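Local coordinates for protein succinyl-CoA ligase (ADP-forming) subunit alpha (Methanosaeta concilii, PDB 6HXI) that is a coenzyme A-binding protein of the CoA-ligase family that also carries a citrate synthase-like region toward its C terminus, at residues D132-G137 with L213-R218; E99-D104 with A125-K130; G195-V200 with N222-M227; G142-G147 with G152-T157. All coordinates share one frame; numbering follows the deposited sequence.

In the fold
Following the chain, interaction 2 closes first: helices 93-102 and 118-130 meet around strand 108-111, on one face of the seven-stranded sheet. Residues 132-137 carry strand 134-136, one of that sheet's two edge strands, and open interaction 1. Nested within its long loop is interaction 4, a short-range closure of 142-147 with 152-157 around strand 149-150. Interaction 3 opens at 195-200, before helix 212-221 closes interaction 1, and ends at 222-227, so 1 and 3 cross. Interactions 3 and 4 share the six-stranded sheet, where Gly199 O lies 2.8 Å from Met144 N. Interaction 1 joins the two sheets, whereas 2 and 3 stand about 26 Å apart between centres.

Interaction 1 (D132-G137 with L213-R218); sequences DKIVIG and LDHILR
Ile136 and Ile134, two residues apart on strand 134-136, both press on one ring carbon of His215 from helix 212-221. The closer approach is Ile136 CG1 to His215 CE1, 3.9 Å, and this is the buried part of the contact. Ile134 CG2 reaches the same CE1 at 4.2 Å, its side chain running past the imidazole in the opposite direction. Both isoleucine groups meet the ring obliquely. Its rotation is fixed by polar partners: Arg218 NH2 donates to His215 ND1 at 3.2 Å, with a nearly straight N-H...N angle of 167° and the donor close to the ring plane. NE2 is bonded to Ser210 OG, a hydroxyl that also bonds Val135 O. Toward Asp214 the contact opens out. Asp214 OD2 comes no nearer than 6.5 Å, to Val135 O, and the CA atoms of Asp214 and Ile134, the nearest pair across the segments, are 9.2 Å apart. OD2 forms a salt bridge with Arg129 instead, and Ile134 is partly exposed. Arg218 NH1 is salt-bridged to Glu198. The helix thus packs beside edge strand 134-136 of one sheet and against strand 196-201 of the other, with Ile136 on Ile108 and both Ile136 and His215 on Val200.

Interaction 2 (E99-D104 with A125-K130); sequences EALKED and AATARK
Leu101 meets Thr127 methyl to methyl, CD1 to CG2 at 3.9 Å, and the two side chains cross obliquely between helices 93-102 and 118-130. Each points its CB at the opposing helix. In Leu101 the CG lies opposite the carbonyl carbon (chi1 -71°), and the extended second torsion (chi2 173°) carries CD1 across the gap. That methyl also comes to 4.3 Å from Ala128 N, so it rests beside the backbone as well. With OG1 of Thr127 beside the backbone N (chi1 -64°), CG2 falls opposite that N and faces Leu101, while OG1 is bonded to Val123 O, one turn earlier in its helix. The backbones come close: the CA atoms of Leu101 and Ala128 are 7.0 Å apart, consistent with the small side chain of Ala128. Beneath the pair, Leu101 and Ala128 both touch Val135, and Leu101 reaches Val109, so the two helices lie on the same face of the sheet, over its parallel strands 108-111 and 134-136. Leu156 of the neighbouring citrate lyase chain also packs on Thr127. With the threonine hydroxyl engaged within its helix and the closest atoms methyl carbons, the contact is apolar, resting on shape and burial.

Interaction 3 (G195-V200 with N222-M227); sequences GIYEGV and NPAIKM
Tyr197 is met by three residues of the loop 222-227: Ala224, Ile225 and Asn222. The shortest approach is Tyr197 CE2 to Ala224 CB, a snug 3.3 Å. Across the ring, Tyr197 CD1 touches Ile225 CD1 at 3.7 Å, and Ile225 CG1 lies equally near Tyr197 CB; the two side chains cross at about a right angle. The side chains of Asn222 and Tyr197 meet from opposite directions, Asn222 ND2 3.4 Å from Tyr197 CE1, with the amide plane turned 83° from the ring. All three approach the ring obliquely. The tyrosine reaches them because CG stands opposite the backbone N (chi1 175°). Strand 196-201 and strand 227-233 run parallel in one sheet, with strand 172-176 between them, and are linked through helix 212-221 in a beta-alpha-beta crossover; 222-226 is its return loop, and Tyr197 sits where the first strand turns a corner. The loop is shaped by an Asx turn, in which Ala224 N donates to Asn222 OD1 at 3.2 Å from well above the carbonyl plane. This bond fixes the amide whose nitrogen faces the tyrosine. Farther out, Lys226 NZ binds Pro223 O at 2.8 Å, and Lys253 NZ takes the carbonyl oxygens of both Asn222 and Ile225.

Interaction 4 (G142-G147 with G152-T157); sequences GGMTAG and GNTAGT
Thr154 OG1 has two hydrogen-bond partners: Gly143 N donates to it at 3.1 Å, a weak bond with an N-H...O angle of only 126°, and its stronger partner is Ile151 O just before the loop 152-157. The threonine occupies the second position of a type II beta turn, Asn153 to Gly156, which follows the antiparallel pair of strands 143-145 and 149-150. It leans over the glycine backbone, with CG2 3.4 Å from Gly143 O. Gly142 also lies close, its N 3.6 Å from Thr154 OG1; the lack of a side chain on Gly142 lets the hydroxyl come this near, while Gly143 contributes its N-H. Gly142 directly follows Thr140 and Val141, which line the coenzyme A pocket.

Apolar packing continues from Met144. Its CG lies between the backbone N and the carbonyl carbon (chi1 63°), and further bends at the second and third torsions fold CE back toward the turn. CE then touches Ala155 CB at 3.6 Å and comes to 3.8 Å from Thr154 O, while CG passes Thr154 CG2. Phe186 of helix 179-192 covers both Met144 and Thr154, and Phe31 of helix 22-34 packs on the methionine as well.

The carbonyls of Thr154 and Gly156 are both bonded to Arg150 NH1, and Ala155 N bonds Asn344 of a citrate lyase chain, tying the turn to the assembly. Ala155 takes the third position with a positive phi of 78°, and Gly156 N closes the turn onto Asn153 O at 3.0 Å.

Interaction 1 (D132-G137 with L213-R218)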
# COMPACT_ATOMS: atom_id res chain seq x y z
N ASP B 132 -52.74 5.10 31.45
CA ASP B 132 -52.85 3.75 32.03
C ASP B 132 -51.54 2.92 31.81
O ASP B 132 -51.56 1.72 31.50
CB ASP B 132 -54.12 3.01 31.54
CG ASP B 132 -54.71 2.10 32.61
OD1 ASP B 132 -54.17 0.98 32.82
OD2 ASP B 132 -55.68 2.53 33.28
N LYS B 133 -50.39 3.60 31.96
CA LYS B 133 -49.07 3.00 31.79
C LYS B 133 -48.33 2.93 33.13
O LYS B 133 -48.88 3.37 34.14
CB LYS B 133 -48.31 3.75 30.69
CG LYS B 133 -48.95 3.51 29.33
CD LYS B 133 -48.31 4.27 28.19
CE LYS B 133 -49.19 4.11 26.98
NZ LYS B 133 -48.44 4.37 25.74
N ILE B 134 -47.16 2.29 33.17
CA ILE B 134 -46.40 2.16 34.42
C ILE B 134 -44.98 2.70 34.29
O ILE B 134 -44.30 2.39 33.32
CB ILE B 134 -46.44 0.69 34.99
CG1 ILE B 134 -47.88 0.31 35.44
CG2 ILE B 134 -45.45 0.45 36.14
CD1 ILE B 134 -48.63 -0.56 34.44
N VAL B 135 -44.55 3.52 35.27
CA VAL B 135 -43.18 3.99 35.33
C VAL B 135 -42.57 3.44 36.62
O VAL B 135 -43.05 3.75 37.71
CB VAL B 135 -42.98 5.54 35.19
CG1 VAL B 135 -41.52 5.93 35.42
CG2 VAL B 135 -43.43 6.03 33.83
N ILE B 136 -41.55 2.58 36.49
CA ILE B 136 -40.82 2.04 37.63
C ILE B 136 -39.55 2.89 37.68
O ILE B 136 -38.81 2.95 36.71
CB ILE B 136 -40.53 0.51 37.56
CG1 ILE B 136 -41.85 -0.30 37.66
CG2 ILE B 136 -39.59 0.07 38.67
CD1 ILE B 136 -41.95 -1.37 36.67
N GLY B 137 -39.39 3.61 38.78
CA GLY B 137 -38.27 4.52 38.97
C GLY B 137 -38.73 5.96 39.04
O GLY B 137 -39.93 6.20 39.24
N LEU B 213 -48.00 1.24 46.69
CA LEU B 213 -49.39 0.76 46.66
C LEU B 213 -49.84 0.29 45.29
O LEU B 213 -50.56 -0.70 45.22
CB LEU B 213 -50.40 1.76 47.26
CG LEU B 213 -51.86 1.27 47.38
CD1 LEU B 213 -51.98 0.06 48.33
CD2 LEU B 213 -52.79 2.40 47.78
N ASP B 214 -49.41 0.96 44.20
CA ASP B 214 -49.75 0.58 42.82
C ASP B 214 -49.44 -0.91 42.61
O ASP B 214 -50.33 -1.68 42.23
CB ASP B 214 -48.99 1.45 41.80
CG ASP B 214 -49.14 2.95 41.94
OD1 ASP B 214 -49.81 3.40 42.91
OD2 ASP B 214 -48.58 3.70 41.10
N HIS B 215 -48.18 -1.30 42.96
CA HIS B 215 -47.67 -2.67 42.87
C HIS B 215 -48.33 -3.58 43.89
O HIS B 215 -48.69 -4.68 43.50
CB HIS B 215 -46.14 -2.71 42.94
CG HIS B 215 -45.51 -1.77 41.95
ND1 HIS B 215 -45.46 -2.07 40.60
CD2 HIS B 215 -44.99 -0.54 42.14
CE1 HIS B 215 -44.90 -1.02 40.02
NE2 HIS B 215 -44.59 -0.08 40.90
N ILE B 216 -48.56 -3.12 45.15
CA ILE B 216 -49.22 -3.92 46.19
C ILE B 216 -50.64 -4.31 45.76
O ILE B 216 -51.06 -5.46 45.98
CB ILE B 216 -49.17 -3.26 47.61
CG1 ILE B 216 -47.72 -3.26 48.15
CG2 ILE B 216 -50.11 -3.99 48.60
CD1 ILE B 216 -47.46 -2.50 49.46
N LEU B 217 -51.35 -3.37 45.09
CA LEU B 217 -52.71 -3.59 44.58
C LEU B 217 -52.74 -4.62 43.46
O LEU B 217 -53.70 -5.37 43.38
CB LEU B 217 -53.42 -2.29 44.16
CG LEU B 217 -53.82 -1.34 45.28
CD1 LEU B 217 -54.48 -0.10 44.71
CD2 LEU B 217 -54.73 -2.02 46.29
N ARG B 218 -51.68 -4.68 42.64
CA ARG B 218 -51.55 -5.68 41.58
C ARG B 218 -51.34 -7.06 42.22
O ARG B 218 -51.90 -8.04 41.72
CB ARG B 218 -50.37 -5.39 40.66
CG ARG B 218 -50.55 -4.26 39.67
CD ARG B 218 -49.43 -4.24 38.64
NE ARG B 218 -48.09 -4.19 39.23
CZ ARG B 218 -47.29 -5.24 39.39
NH1 ARG B 218 -47.69 -6.45 39.02
NH2 ARG B 218 -46.10 -5.09 39.95

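Interaction 2 (E99-D104 with A125-K130)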
# COMPACT_ATOMS: atom_id res chain seq x y z
N GLU B 99 -40.98 10.17 25.50
CA GLU B 99 -41.09 9.67 24.13
C GLU B 99 -41.60 8.21 24.10
O GLU B 99 -42.50 7.90 23.33
CB GLU B 99 -39.76 9.81 23.38
CG GLU B 99 -39.88 9.71 21.87
CD GLU B 99 -38.59 9.90 21.10
OE1 GLU B 99 -38.66 10.12 19.87
OE2 GLU B 99 -37.51 9.85 21.73
N ALA B 100 -41.07 7.34 24.97
CA ALA B 100 -41.53 5.96 25.06
C ALA B 100 -43.00 5.87 25.50
O ALA B 100 -43.74 5.04 24.95
CB ALA B 100 -40.65 5.17 26.01
N LEU B 101 -43.43 6.72 26.48
CA LEU B 101 -44.81 6.75 27.00
C LEU B 101 -45.81 7.21 25.91
O LEU B 101 -46.96 6.76 25.89
CB LEU B 101 -44.93 7.64 28.26
CG LEU B 101 -44.29 7.14 29.59
CD1 LEU B 101 -44.36 8.22 30.67
CD2 LEU B 101 -44.96 5.87 30.12
N LYS B 102 -45.37 8.07 24.99
CA LYS B 102 -46.18 8.55 23.87
C LYS B 102 -46.39 7.47 22.78
O LYS B 102 -47.30 7.59 21.97
CB LYS B 102 -45.61 9.87 23.30
CG LYS B 102 -45.89 11.07 24.21
CD LYS B 102 -44.87 12.20 24.06
CE LYS B 102 -44.96 13.20 25.19
NZ LYS B 102 -43.89 14.24 25.11
N GLU B 103 -45.57 6.39 22.81
CA GLU B 103 -45.69 5.25 21.90
C GLU B 103 -46.86 4.38 22.35
O GLU B 103 -46.88 3.96 23.51
CB GLU B 103 -44.40 4.39 21.89
CG GLU B 103 -43.24 5.00 21.13
CD GLU B 103 -43.49 5.31 19.67
OE1 GLU B 103 -44.11 4.48 18.97
OE2 GLU B 103 -43.07 6.41 19.24
N ASP B 104 -47.80 4.09 21.44
CA ASP B 104 -48.99 3.29 21.71
C ASP B 104 -48.71 1.85 22.14
O ASP B 104 -49.50 1.27 22.88
CB ASP B 104 -49.94 3.30 20.49
CG ASP B 104 -50.53 4.66 20.15
OD1 ASP B 104 -50.87 5.41 21.10
OD2 ASP B 104 -50.68 4.95 18.93
N ALA B 125 -44.90 10.45 36.17
CA ALA B 125 -45.89 9.73 36.98
C ALA B 125 -47.29 10.08 36.54
O ALA B 125 -48.08 9.16 36.31
CB ALA B 125 -45.72 10.05 38.46
N ALA B 126 -47.60 11.39 36.39
CA ALA B 126 -48.90 11.88 35.94
C ALA B 126 -49.19 11.44 34.49
O ALA B 126 -50.31 11.03 34.19
CB ALA B 126 -48.95 13.39 36.06
N THR B 127 -48.17 11.50 33.60
CA THR B 127 -48.28 11.07 32.20
C THR B 127 -48.63 9.58 32.17
O THR B 127 -49.54 9.18 31.46
CB THR B 127 -47.01 11.43 31.40
OG1 THR B 127 -46.89 12.84 31.37
CG2 THR B 127 -47.03 10.92 29.97
N ALA B 128 -47.96 8.79 33.02
CA ALA B 128 -48.18 7.35 33.14
C ALA B 128 -49.59 7.03 33.58
O ALA B 128 -50.26 6.23 32.92
CB ALA B 128 -47.15 6.74 34.09
N ARG B 129 -50.07 7.70 34.64
CA ARG B 129 -51.42 7.51 35.20
C ARG B 129 -52.52 7.87 34.19
O ARG B 129 -53.47 7.11 34.04
CB ARG B 129 -51.59 8.24 36.56
CG ARG B 129 -50.66 7.67 37.65
CD ARG B 129 -50.81 8.32 39.02
NE ARG B 129 -49.52 8.58 39.68
CZ ARG B 129 -48.79 7.68 40.34
NH1 ARG B 129 -47.64 8.04 40.91
NH2 ARG B 129 -49.19 6.42 40.44
N LYS B 130 -52.34 8.99 33.45
CA LYS B 130 -53.27 9.47 32.43
C LYS B 130 -53.43 8.48 31.27
O LYS B 130 -54.53 8.31 30.77
CB LYS B 130 -52.80 10.85 31.92
CG LYS B 130 -53.79 11.59 31.01
CD LYS B 130 -53.10 12.77 30.33
CE LYS B 130 -53.66 13.10 28.96
NZ LYS B 130 -53.21 12.14 27.92

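Interaction 3 (G195-V200 with N222-M227)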
# COMPACT_ATOMS: atom_id res chain seq x y z
N GLY B 195 -40.01 -18.32 48.11
CA GLY B 195 -39.41 -17.24 47.34
C GLY B 195 -40.41 -16.29 46.72
O GLY B 195 -41.62 -16.47 46.85
N ILE B 196 -39.89 -15.27 46.06
CA ILE B 196 -40.73 -14.29 45.38
C ILE B 196 -41.38 -14.85 44.12
O ILE B 196 -40.80 -15.68 43.41
CB ILE B 196 -40.03 -12.92 45.07
CG1 ILE B 196 -38.85 -13.06 44.10
CG2 ILE B 196 -39.61 -12.18 46.33
CD1 ILE B 196 -38.99 -12.34 42.80
N TYR B 197 -42.58 -14.36 43.83
CA TYR B 197 -43.26 -14.56 42.58
C TYR B 197 -42.74 -13.36 41.74
O TYR B 197 -42.18 -13.54 40.66
CB TYR B 197 -44.79 -14.46 42.76
CG TYR B 197 -45.54 -14.55 41.46
CD1 TYR B 197 -45.78 -13.42 40.68
CD2 TYR B 197 -45.99 -15.78 40.97
CE1 TYR B 197 -46.42 -13.51 39.45
CE2 TYR B 197 -46.65 -15.88 39.75
CZ TYR B 197 -46.87 -14.73 38.99
OH TYR B 197 -47.53 -14.81 37.79
N GLU B 198 -42.89 -12.14 42.29
CA GLU B 198 -42.49 -10.87 41.68
C GLU B 198 -41.91 -9.93 42.74
O GLU B 198 -42.34 -9.95 43.90
CB GLU B 198 -43.74 -10.24 41.03
CG GLU B 198 -43.44 -9.13 40.05
CD GLU B 198 -44.67 -8.67 39.29
OE1 GLU B 198 -45.40 -7.81 39.81
OE2 GLU B 198 -44.90 -9.18 38.16
N GLY B 199 -40.98 -9.09 42.32
CA GLY B 199 -40.35 -8.09 43.18
C GLY B 199 -40.12 -6.79 42.44
O GLY B 199 -39.69 -6.82 41.29
N VAL B 200 -40.42 -5.64 43.07
CA VAL B 200 -40.24 -4.32 42.42
C VAL B 200 -39.59 -3.32 43.38
O VAL B 200 -39.98 -3.26 44.55
CB VAL B 200 -41.59 -3.75 41.84
CG1 VAL B 200 -41.43 -2.30 41.34
CG2 VAL B 200 -42.16 -4.62 40.72
N ASN B 222 -53.57 -10.61 41.81
CA ASN B 222 -52.91 -11.80 41.27
C ASN B 222 -53.19 -13.06 42.10
O ASN B 222 -52.80 -13.12 43.26
CB ASN B 222 -51.40 -11.57 41.10
CG ASN B 222 -50.70 -12.54 40.15
OD1 ASN B 222 -51.16 -13.65 39.86
ND2 ASN B 222 -49.53 -12.13 39.66
N PRO B 223 -53.84 -14.09 41.51
CA PRO B 223 -54.12 -15.33 42.27
C PRO B 223 -52.88 -16.14 42.67
O PRO B 223 -52.92 -16.81 43.70
CB PRO B 223 -55.02 -16.15 41.32
CG PRO B 223 -55.44 -15.22 40.24
CD PRO B 223 -54.38 -14.17 40.13
N ALA B 224 -51.81 -16.06 41.89
CA ALA B 224 -50.54 -16.75 42.12
C ALA B 224 -49.83 -16.33 43.43
O ALA B 224 -49.14 -17.16 44.05
CB ALA B 224 -49.62 -16.54 40.94
N ILE B 225 -50.01 -15.05 43.83
CA ILE B 225 -49.46 -14.41 45.03
C ILE B 225 -50.43 -14.62 46.21
O ILE B 225 -51.61 -14.26 46.12
CB ILE B 225 -49.16 -12.90 44.76
CG1 ILE B 225 -47.96 -12.75 43.80
CG2 ILE B 225 -48.94 -12.10 46.08
CD1 ILE B 225 -47.86 -11.43 43.03
N LYS B 226 -49.91 -15.18 47.32
CA LYS B 226 -50.65 -15.45 48.56
C LYS B 226 -50.07 -14.61 49.72
O LYS B 226 -50.66 -14.53 50.79
CB LYS B 226 -50.57 -16.95 48.92
CG LYS B 226 -50.65 -17.93 47.75
CD LYS B 226 -52.04 -18.06 47.15
CE LYS B 226 -52.08 -19.09 46.06
NZ LYS B 226 -53.38 -19.05 45.34
N MET B 227 -48.92 -13.97 49.50
CA MET B 227 -48.20 -13.23 50.53
C MET B 227 -47.63 -11.93 49.98
O MET B 227 -47.04 -11.94 48.89
CB MET B 227 -47.05 -14.14 50.97
CG MET B 227 -46.72 -14.07 52.40
SD MET B 227 -45.34 -15.20 52.66
CE MET B 227 -44.31 -14.16 53.58

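Interaction 4 (G142-G147 with G152-T157)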
# COMPACT_ATOMS: atom_id res chain seq x y z
N GLY B 142 -34.92 -1.74 38.99
CA GLY B 142 -36.13 -2.19 38.32
C GLY B 142 -36.93 -3.13 39.20
O GLY B 142 -37.60 -2.71 40.14
N GLY B 143 -36.86 -4.40 38.86
CA GLY B 143 -37.62 -5.47 39.48
C GLY B 143 -37.62 -6.69 38.59
O GLY B 143 -36.91 -6.73 37.58
N MET B 144 -38.39 -7.70 38.97
CA MET B 144 -38.45 -8.95 38.21
C MET B 144 -39.62 -9.83 38.59
O MET B 144 -40.12 -9.73 39.69
CB MET B 144 -37.12 -9.74 38.29
CG MET B 144 -36.70 -10.22 39.67
SD MET B 144 -35.87 -11.85 39.61
CE MET B 144 -34.49 -11.53 38.54
N THR B 145 -40.03 -10.69 37.65
CA THR B 145 -41.01 -11.76 37.84
C THR B 145 -40.12 -13.01 37.78
O THR B 145 -39.48 -13.26 36.75
CB THR B 145 -42.12 -11.77 36.76
OG1 THR B 145 -42.80 -10.52 36.75
CG2 THR B 145 -43.13 -12.90 36.98
N ALA B 146 -40.02 -13.74 38.90
CA ALA B 146 -39.20 -14.93 39.00
C ALA B 146 -39.60 -15.98 37.97
O ALA B 146 -40.78 -16.25 37.77
CB ALA B 146 -39.29 -15.50 40.39
N GLY B 147 -38.62 -16.48 37.25
CA GLY B 147 -38.81 -17.45 36.18
C GLY B 147 -39.40 -16.90 34.90
O GLY B 147 -39.69 -17.69 34.00
N GLY B 152 -33.15 -5.16 33.39
CA GLY B 152 -31.72 -4.87 33.36
C GLY B 152 -30.87 -5.68 34.31
O GLY B 152 -30.81 -6.91 34.23
N ASN B 153 -30.25 -4.99 35.27
CA ASN B 153 -29.35 -5.60 36.26
C ASN B 153 -30.04 -6.17 37.49
O ASN B 153 -29.34 -6.66 38.38
CB ASN B 153 -28.31 -4.59 36.69
CG ASN B 153 -27.39 -4.17 35.56
OD1 ASN B 153 -26.71 -4.99 34.96
ND2 ASN B 153 -27.28 -2.87 35.31
N THR B 154 -31.38 -6.11 37.57
CA THR B 154 -32.09 -6.62 38.76
C THR B 154 -31.68 -8.04 39.10
O THR B 154 -31.76 -8.94 38.25
CB THR B 154 -33.58 -6.50 38.60
OG1 THR B 154 -33.88 -5.14 38.30
CG2 THR B 154 -34.34 -6.93 39.85
N ALA B 155 -31.23 -8.23 40.37
CA ALA B 155 -30.82 -9.49 41.01
C ALA B 155 -29.41 -9.98 40.63
O ALA B 155 -29.06 -11.12 40.90
CB ALA B 155 -31.85 -10.59 40.80
N GLY B 156 -28.60 -9.09 40.06
CA GLY B 156 -27.18 -9.29 39.82
C GLY B 156 -26.70 -10.47 39.01
O GLY B 156 -27.12 -10.65 37.86
N THR B 157 -25.75 -11.21 39.55
CA THR B 157 -25.10 -12.34 38.86
C THR B 157 -25.98 -13.55 38.72
O THR B 157 -26.89 -13.75 39.53
CB THR B 157 -23.75 -12.69 39.53
OG1 THR B 157 -23.98 -13.24 40.83
CG2 THR B 157 -22.81 -11.48 39.64